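Local atomic coordinates of 450aa long hypothetical fmu protein (Pyrococcus horikoshii, PDB entry 2YXL), a protein that probably binds RNA and transfers a methyl group from S-adenosyl-L-methionine to carbon 5 of cytosines, as its relatives do. Residues Trp186-Val191 with Val243-Ser248; Val210-Ser215 with Leu222-Pro227. All coordinates share one frame; numbering follows the deposited sequence.

Contact 1. Residues Trp186-Val191 with Val243-Ser248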
ATOM      1  N   TRP A 186     -11.707   5.614   3.311  1.00 44.15           N
ATOM      2  CA  TRP A 186     -12.271   4.404   2.692  1.00 43.79           C
ATOM      3  C   TRP A 186     -11.299   3.225   2.582  1.00 43.48           C
ATOM      4  O   TRP A 186     -10.119   3.398   2.273  1.00 43.49           O
ATOM      5  CB  TRP A 186     -12.883   4.725   1.320  1.00 43.88           C
ATOM      6  CG  TRP A 186     -14.049   5.669   1.403  1.00 44.09           C
ATOM      7  CD1 TRP A 186     -13.999   7.034   1.404  1.00 44.18           C
ATOM      8  CD2 TRP A 186     -15.437   5.319   1.514  1.00 44.04           C
ATOM      9  NE1 TRP A 186     -15.266   7.556   1.503  1.00 44.45           N
ATOM     10  CE2 TRP A 186     -16.170   6.527   1.572  1.00 44.22           C
ATOM     11  CE3 TRP A 186     -16.134   4.103   1.568  1.00 43.73           C
ATOM     12  CZ2 TRP A 186     -17.566   6.557   1.681  1.00 43.94           C
ATOM     13  CZ3 TRP A 186     -17.520   4.132   1.678  1.00 43.95           C
ATOM     14  CH2 TRP A 186     -18.221   5.354   1.731  1.00 44.09           C
ATOM     15  N   ILE A 187     -11.820   2.028   2.841  1.00 42.90           N
ATOM     16  CA  ILE A 187     -11.045   0.793   2.788  1.00 42.22           C
ATOM     17  C   ILE A 187     -11.691  -0.137   1.767  1.00 41.92           C
ATOM     18  O   ILE A 187     -12.911  -0.323   1.767  1.00 41.89           O
ATOM     19  CB  ILE A 187     -10.977   0.094   4.169  1.00 42.22           C
ATOM     20  CG1 ILE A 187     -10.354   1.023   5.219  1.00 42.24           C
ATOM     21  CG2 ILE A 187     -10.187  -1.217   4.082  1.00 41.99           C
ATOM     22  CD1 ILE A 187     -10.840   0.775   6.645  1.00 41.91           C
ATOM     23  N   SER A 188     -10.862  -0.716   0.902  1.00 41.36           N
ATOM     24  CA  SER A 188     -11.329  -1.608  -0.143  1.00 40.93           C
ATOM     25  C   SER A 188     -11.141  -3.069   0.260  1.00 40.71           C
ATOM     26  O   SER A 188     -10.053  -3.471   0.672  1.00 40.74           O
ATOM     27  CB  SER A 188     -10.598  -1.301  -1.447  1.00 40.79           C
ATOM     28  OG  SER A 188     -11.121  -2.069  -2.515  1.00 41.31           O
ATOM     29  N   ILE A 189     -12.211  -3.856   0.149  1.00 40.55           N
ATOM     30  CA  ILE A 189     -12.187  -5.282   0.503  1.00 40.48           C
ATOM     31  C   ILE A 189     -12.805  -6.151  -0.593  1.00 40.58           C
ATOM     32  O   ILE A 189     -13.650  -5.688  -1.360  1.00 40.57           O
ATOM     33  CB  ILE A 189     -12.905  -5.578   1.860  1.00 40.53           C
ATOM     34  CG1 ILE A 189     -14.376  -5.131   1.824  1.00 40.50           C
ATOM     35  CG2 ILE A 189     -12.157  -4.936   3.031  1.00 40.19           C
ATOM     36  CD1 ILE A 189     -15.239  -5.735   2.921  1.00 40.40           C
ATOM     37  N   ARG A 190     -12.371  -7.409  -0.667  1.00 40.64           N
ATOM     38  CA  ARG A 190     -12.970  -8.375  -1.584  1.00 40.59           C
ATOM     39  C   ARG A 190     -13.751  -9.425  -0.803  1.00 40.85           C
ATOM     40  O   ARG A 190     -13.302  -9.887   0.249  1.00 40.87           O
ATOM     41  CB  ARG A 190     -11.909  -9.049  -2.459  1.00 40.52           C
ATOM     42  CG  ARG A 190     -12.478  -9.663  -3.734  1.00 40.28           C
ATOM     43  CD  ARG A 190     -11.457 -10.499  -4.502  1.00 40.30           C
ATOM     44  NE  ARG A 190     -11.236 -11.804  -3.882  1.00 39.45           N
ATOM     45  CZ  ARG A 190     -10.116 -12.173  -3.264  1.00 39.27           C
ATOM     46  NH1 ARG A 190      -9.075 -11.348  -3.182  1.00 39.15           N
ATOM     47  NH2 ARG A 190     -10.033 -13.383  -2.733  1.00 38.99           N
ATOM     48  N   VAL A 191     -14.921  -9.786  -1.324  1.00 41.05           N
ATOM     49  CA  VAL A 191     -15.756 -10.824  -0.730  1.00 41.27           C
ATOM     50  C   VAL A 191     -15.354 -12.192  -1.283  1.00 41.57           C
ATOM     51  O   VAL A 191     -15.305 -12.393  -2.500  1.00 41.59           O
ATOM     52  CB  VAL A 191     -17.269 -10.547  -0.975  1.00 41.26           C
ATOM     53  CG1 VAL A 191     -18.127 -11.749  -0.591  1.00 41.02           C
ATOM     54  CG2 VAL A 191     -17.714  -9.316  -0.203  1.00 41.10           C
ATOM     55  N   VAL A 243      -8.685  -7.690   2.544  1.00 38.75           N
ATOM     56  CA  VAL A 243      -8.322  -6.347   2.083  1.00 38.85           C
ATOM     57  C   VAL A 243      -7.623  -6.424   0.727  1.00 38.82           C
ATOM     58  O   VAL A 243      -6.556  -7.017   0.606  1.00 39.09           O
ATOM     59  CB  VAL A 243      -7.416  -5.595   3.102  1.00 38.92           C
ATOM     60  CG1 VAL A 243      -7.076  -4.192   2.599  1.00 38.76           C
ATOM     61  CG2 VAL A 243      -8.086  -5.511   4.466  1.00 38.92           C
ATOM     62  N   GLN A 244      -8.244  -5.831  -0.288  1.00 38.73           N
ATOM     63  CA  GLN A 244      -7.678  -5.783  -1.633  1.00 38.58           C
ATOM     64  C   GLN A 244      -8.244  -4.596  -2.401  1.00 38.51           C
ATOM     65  O   GLN A 244      -9.442  -4.320  -2.334  1.00 38.21           O
ATOM     66  CB  GLN A 244      -7.960  -7.086  -2.401  1.00 38.48           C
ATOM     67  CG  GLN A 244      -7.347  -7.121  -3.798  1.00 38.26           C
ATOM     68  CD  GLN A 244      -7.557  -8.436  -4.532  1.00 38.83           C
ATOM     69  OE1 GLN A 244      -8.691  -8.844  -4.803  1.00 39.26           O
ATOM     70  NE2 GLN A 244      -6.455  -9.093  -4.886  1.00 38.86           N
ATOM     71  N   GLU A 245      -7.373  -3.910  -3.134  1.00 38.59           N
ATOM     72  CA  GLU A 245      -7.775  -2.814  -4.008  1.00 38.83           C
ATOM     73  C   GLU A 245      -8.516  -3.340  -5.227  1.00 38.77           C
ATOM     74  O   GLU A 245      -8.291  -4.473  -5.658  1.00 38.92           O
ATOM     75  CB  GLU A 245      -6.559  -1.995  -4.454  1.00 38.98           C
ATOM     76  CG  GLU A 245      -5.789  -1.312  -3.323  1.00 39.85           C
ATOM     77  CD  GLU A 245      -6.595  -0.239  -2.591  1.00 41.66           C
ATOM     78  OE1 GLU A 245      -7.620   0.249  -3.123  1.00 41.91           O
ATOM     79  OE2 GLU A 245      -6.192   0.126  -1.469  1.00 42.68           O
ATOM     80  N   GLU A 246      -9.402  -2.509  -5.775  1.00 38.61           N
ATOM     81  CA  GLU A 246     -10.168  -2.862  -6.969  1.00 38.37           C
ATOM     82  C   GLU A 246      -9.251  -3.283  -8.126  1.00 38.09           C
ATOM     83  O   GLU A 246      -9.493  -4.302  -8.776  1.00 38.18           O
ATOM     84  CB  GLU A 246     -11.079  -1.702  -7.389  1.00 38.25           C
ATOM     85  CG  GLU A 246     -12.063  -2.048  -8.502  1.00 37.92           C
ATOM     86  CD  GLU A 246     -12.757  -0.825  -9.068  1.00 38.53           C
ATOM     87  OE1 GLU A 246     -13.935  -0.592  -8.718  1.00 40.29           O
ATOM     88  OE2 GLU A 246     -12.128  -0.082  -9.848  1.00 38.49           O
ATOM     89  N   ALA A 247      -8.199  -2.499  -8.361  1.00 37.77           N
ATOM     90  CA  ALA A 247      -7.229  -2.772  -9.423  1.00 37.64           C
ATOM     91  C   ALA A 247      -6.581  -4.158  -9.300  1.00 37.65           C
ATOM     92  O   ALA A 247      -6.380  -4.849 -10.300  1.00 37.40           O
ATOM     93  CB  ALA A 247      -6.166  -1.683  -9.462  1.00 37.36           C
ATOM     94  N   SER A 248      -6.275  -4.560  -8.068  1.00 37.72           N
ATOM     95  CA  SER A 248      -5.698  -5.872  -7.800  1.00 37.99           C
ATOM     96  C   SER A 248      -6.671  -7.019  -8.072  1.00 38.15           C
ATOM     97  O   SER A 248      -6.261  -8.089  -8.523  1.00 38.37           O
ATOM     98  CB  SER A 248      -5.190  -5.944  -6.364  1.00 37.99           C
ATOM     99  OG  SER A 248      -4.105  -5.054  -6.166  1.00 38.28           O
TER
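Ser188 and Gln244 hold each other twice, and the close packing of this contact gathers round them. Gln244 N donates to Ser188 O at 3.1 Å, while Ser188 OG, anti to its own backbone N (chi1 -174°), donates to Gln244 O at 2.8 Å; serine suits the place, being short and carrying its own donor. Beyond them the extended Gln244 chain brings OE1 to within 3.0 Å of Arg190 NH1. That oxygen lies near the guanidinium plane, whereas NH1 stands above the amide plane, the two flat groups being turned 54° apart. Arg190 NH2 makes a salt bridge with Glu279. An alanine in place of Arg190 would probably leave Gln244 OE1 without this donor and the Glu279 carboxylate without this mate. The apolar side, the antiparallel non-hydrogen-bonded pair Ile189-Val243, is looser: between its side chains the nearest approach is Ile189 CG2 to Val243 CG2, 4.4 Å, and Val243 is partly exposed. Past Val243 the chain leaves the sheet, and Glu245, at the N-cap position of helix 246-255, forms a salt bridge with Lys348. Strand 186-191 thus lies between strands 221-225 and 241-243, while Arg190 and Gln244 reach across to helix 272-280, near bound sinefungin.

Contact 2. Residues Val210-Ser215 with Leu222-Pro227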
ATOM      1  N   VAL A 210     -21.320   0.626   9.582  1.00 43.97           N
ATOM      2  CA  VAL A 210     -20.369   0.672   8.474  1.00 43.65           C
ATOM      3  C   VAL A 210     -21.048   1.070   7.168  1.00 43.40           C
ATOM      4  O   VAL A 210     -21.961   0.391   6.694  1.00 43.39           O
ATOM      5  CB  VAL A 210     -19.606  -0.672   8.301  1.00 43.67           C
ATOM      6  CG1 VAL A 210     -18.578  -0.573   7.185  1.00 43.60           C
ATOM      7  CG2 VAL A 210     -18.926  -1.081   9.601  1.00 43.56           C
ATOM      8  N   GLU A 211     -20.591   2.183   6.604  1.00 43.10           N
ATOM      9  CA  GLU A 211     -21.055   2.676   5.316  1.00 42.93           C
ATOM     10  C   GLU A 211     -20.357   1.892   4.201  1.00 42.76           C
ATOM     11  O   GLU A 211     -19.123   1.822   4.157  1.00 42.63           O
ATOM     12  CB  GLU A 211     -20.750   4.169   5.207  1.00 42.86           C
ATOM     13  CG  GLU A 211     -21.406   4.888   4.040  1.00 43.11           C
ATOM     14  CD  GLU A 211     -21.239   6.404   4.118  1.00 43.42           C
ATOM     15  OE1 GLU A 211     -21.608   7.091   3.140  1.00 44.32           O
ATOM     16  OE2 GLU A 211     -20.747   6.912   5.152  1.00 43.57           O
ATOM     17  N   VAL A 212     -21.154   1.298   3.311  1.00 42.40           N
ATOM     18  CA  VAL A 212     -20.649   0.397   2.273  1.00 42.13           C
ATOM     19  C   VAL A 212     -21.054   0.857   0.869  1.00 42.00           C
ATOM     20  O   VAL A 212     -22.216   1.191   0.627  1.00 42.05           O
ATOM     21  CB  VAL A 212     -21.154  -1.056   2.484  1.00 42.17           C
ATOM     22  CG1 VAL A 212     -20.370  -2.035   1.616  1.00 41.88           C
ATOM     23  CG2 VAL A 212     -21.064  -1.461   3.954  1.00 42.12           C
ATOM     24  N   VAL A 213     -20.085   0.877  -0.045  1.00 41.71           N
ATOM     25  CA  VAL A 213     -20.355   1.146  -1.460  1.00 41.52           C
ATOM     26  C   VAL A 213     -19.746   0.057  -2.349  1.00 41.21           C
ATOM     27  O   VAL A 213     -18.543  -0.199  -2.317  1.00 41.09           O
ATOM     28  CB  VAL A 213     -19.916   2.581  -1.905  1.00 41.69           C
ATOM     29  CG1 VAL A 213     -18.504   2.898  -1.449  1.00 41.64           C
ATOM     30  CG2 VAL A 213     -20.046   2.756  -3.421  1.00 41.56           C
ATOM     31  N   ARG A 214     -20.612  -0.583  -3.125  1.00 40.83           N
ATOM     32  CA  ARG A 214     -20.241  -1.687  -3.988  1.00 40.38           C
ATOM     33  C   ARG A 214     -19.576  -1.170  -5.264  1.00 40.19           C
ATOM     34  O   ARG A 214     -20.036  -0.194  -5.858  1.00 39.93           O
ATOM     35  CB  ARG A 214     -21.492  -2.503  -4.323  1.00 40.37           C
ATOM     36  CG  ARG A 214     -21.204  -3.874  -4.880  1.00 40.44           C
ATOM     37  CD  ARG A 214     -22.454  -4.720  -4.972  1.00 39.28           C
ATOM     38  NE  ARG A 214     -22.111  -6.042  -5.482  1.00 38.68           N
ATOM     39  CZ  ARG A 214     -22.982  -6.995  -5.792  1.00 38.25           C
ATOM     40  NH1 ARG A 214     -22.529  -8.156  -6.246  1.00 37.71           N
ATOM     41  NH2 ARG A 214     -24.291  -6.798  -5.651  1.00 37.30           N
ATOM     42  N   SER A 215     -18.487  -1.825  -5.669  1.00 40.09           N
ATOM     43  CA  SER A 215     -17.771  -1.473  -6.898  1.00 39.98           C
ATOM     44  C   SER A 215     -18.588  -1.807  -8.140  1.00 40.03           C
ATOM     45  O   SER A 215     -19.196  -2.873  -8.225  1.00 40.01           O
ATOM     46  CB  SER A 215     -16.422  -2.191  -6.968  1.00 40.10           C
ATOM     47  OG  SER A 215     -15.917  -2.220  -8.296  1.00 39.94           O
ATOM     48  N   LEU A 222     -15.895  -4.205  -2.299  1.00 40.63           N
ATOM     49  CA  LEU A 222     -16.664  -3.244  -1.524  1.00 40.93           C
ATOM     50  C   LEU A 222     -15.754  -2.186  -0.940  1.00 41.37           C
ATOM     51  O   LEU A 222     -14.677  -2.493  -0.426  1.00 41.47           O
ATOM     52  CB  LEU A 222     -17.426  -3.937  -0.388  1.00 40.74           C
ATOM     53  CG  LEU A 222     -18.300  -5.158  -0.688  1.00 40.35           C
ATOM     54  CD1 LEU A 222     -18.729  -5.805   0.616  1.00 40.06           C
ATOM     55  CD2 LEU A 222     -19.509  -4.795  -1.545  1.00 39.48           C
ATOM     56  N   LYS A 223     -16.190  -0.935  -1.021  1.00 41.91           N
ATOM     57  CA  LYS A 223     -15.522   0.138  -0.302  1.00 42.55           C
ATOM     58  C   LYS A 223     -16.290   0.404   0.986  1.00 42.46           C
ATOM     59  O   LYS A 223     -17.501   0.632   0.962  1.00 42.58           O
ATOM     60  CB  LYS A 223     -15.391   1.391  -1.171  1.00 42.59           C
ATOM     61  CG  LYS A 223     -14.458   1.193  -2.368  1.00 43.40           C
ATOM     62  CD  LYS A 223     -14.428   2.402  -3.303  1.00 43.67           C
ATOM     63  CE  LYS A 223     -13.340   2.250  -4.387  1.00 44.98           C
ATOM     64  NZ  LYS A 223     -13.665   1.218  -5.435  1.00 46.83           N
ATOM     65  N   ILE A 224     -15.589   0.316   2.111  1.00 42.54           N
ATOM     66  CA  ILE A 224     -16.186   0.566   3.420  1.00 42.56           C
ATOM     67  C   ILE A 224     -15.525   1.767   4.088  1.00 42.73           C
ATOM     68  O   ILE A 224     -14.311   1.950   3.992  1.00 42.80           O
ATOM     69  CB  ILE A 224     -16.162  -0.690   4.343  1.00 42.50           C
ATOM     70  CG1 ILE A 224     -14.728  -1.110   4.696  1.00 42.67           C
ATOM     71  CG2 ILE A 224     -16.934  -1.844   3.701  1.00 42.32           C
ATOM     72  CD1 ILE A 224     -14.626  -2.095   5.855  1.00 42.52           C
ATOM     73  N   LYS A 225     -16.335   2.592   4.744  1.00 42.96           N
ATOM     74  CA  LYS A 225     -15.841   3.797   5.396  1.00 43.21           C
ATOM     75  C   LYS A 225     -15.303   3.450   6.782  1.00 43.36           C
ATOM     76  O   LYS A 225     -16.053   3.006   7.655  1.00 43.48           O
ATOM     77  CB  LYS A 225     -16.948   4.856   5.488  1.00 43.20           C
ATOM     78  CG  LYS A 225     -16.448   6.280   5.722  1.00 43.27           C
ATOM     79  CD  LYS A 225     -17.588   7.284   5.619  1.00 43.37           C
ATOM     80  CE  LYS A 225     -17.096   8.693   5.311  1.00 43.66           C
ATOM     81  NZ  LYS A 225     -16.480   9.364   6.490  1.00 44.03           N
ATOM     82  N   GLY A 226     -14.000   3.652   6.969  1.00 43.39           N
ATOM     83  CA  GLY A 226     -13.339   3.391   8.245  1.00 43.47           C
ATOM     84  C   GLY A 226     -13.842   4.282   9.372  1.00 43.55           C
ATOM     85  O   GLY A 226     -14.621   5.206   9.128  1.00 43.60           O
ATOM     86  N   PRO A 227     -13.403   4.012  10.618  1.00 43.54           N
ATOM     87  CA  PRO A 227     -12.490   2.927  10.976  1.00 43.53           C
ATOM     88  C   PRO A 227     -13.197   1.580  11.126  1.00 43.48           C
ATOM     89  O   PRO A 227     -14.357   1.525  11.538  1.00 43.59           O
ATOM     90  CB  PRO A 227     -11.915   3.385  12.314  1.00 43.51           C
ATOM     91  CG  PRO A 227     -12.986   4.222  12.918  1.00 43.61           C
ATOM     92  CD  PRO A 227     -13.799   4.808  11.794  1.00 43.51           C
TER
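First torsions decide which methyls of Val212 and Ile224, an antiparallel non-hydrogen-bonded pair lying side by side, come together: Val212 CG1 is anti to its backbone N (chi1 -166°), and Ile224 CG2 sits beside its own N, with CG1 set between the backbone N and the carbonyl carbon (chi1 65°). Val212 CG1 and Ile224 CG2 meet at 4.0 Å, and CB of Leu222 adds itself to the same Val212 CG1. Val210 CG1 slants across to touch Ile224 CB at 3.7 Å. Branched aliphatic residues suit this face, since Leu205 of helix 198-207 covers both Val212 and Ile224 and Ile202 covers Leu222. Farther along, the methylene CG of Arg214 passes Leu222 CD2, while its NE is bonded to Pro219 O, so a long polar residue can serve at the apolar margin.

The other face is different in kind. Val213 CG1 rests 3.5 Å from Lys223 CB, and the indole of Trp186 packs on both residues. Glu211 and Lys225 run alongside each other, pointing the same way; carboxylate OE2 lies against methylene CD, but the charged atoms Glu211 OE2 and Lys225 NZ stay 5.1 Å apart, and NZ pairs with Glu185 instead. Any attraction between Glu211 and Lys225 is therefore probably long-range.

Between these faces the backbones are joined by nearly straight bonds. Val213 and Lys223 form a hydrogen-bonded pair, each N reaching the other's O at 2.8 Å, and Lys225 N donates to Glu211 O at 3.0 Å. With the strand axes 163° apart, this is an antiparallel beta hairpin; with helix 198-207 on its apolar face, it forms the second and third strands of a ferredoxin-like domain.

The centres of the two contacts lie about 10 Å apart in one four-stranded antiparallel sheet, ordered 212-214, 221-225, 186-191, 241-243. Along the chain, strand 186-191 comes first, then helix 198-207, the hairpin of contact 2, the short helix 234-237 and strand 241-243, whose last residue starts 243-248; the segments of contact 1 thus bracket the hairpin. This is the beta-alpha-beta-beta-alpha-beta order of the ferredoxin-like fold, with strand 186-191 in the interior of the sheet. Direct ties are Ile187 N to Ile224 O, the ring of Trp186 on Val213, and a probable hydrogen bond between Ser215 and Glu246. Contact 1 faces the methyltransferase domain and sinefungin, whereas contact 2 lies away from that site.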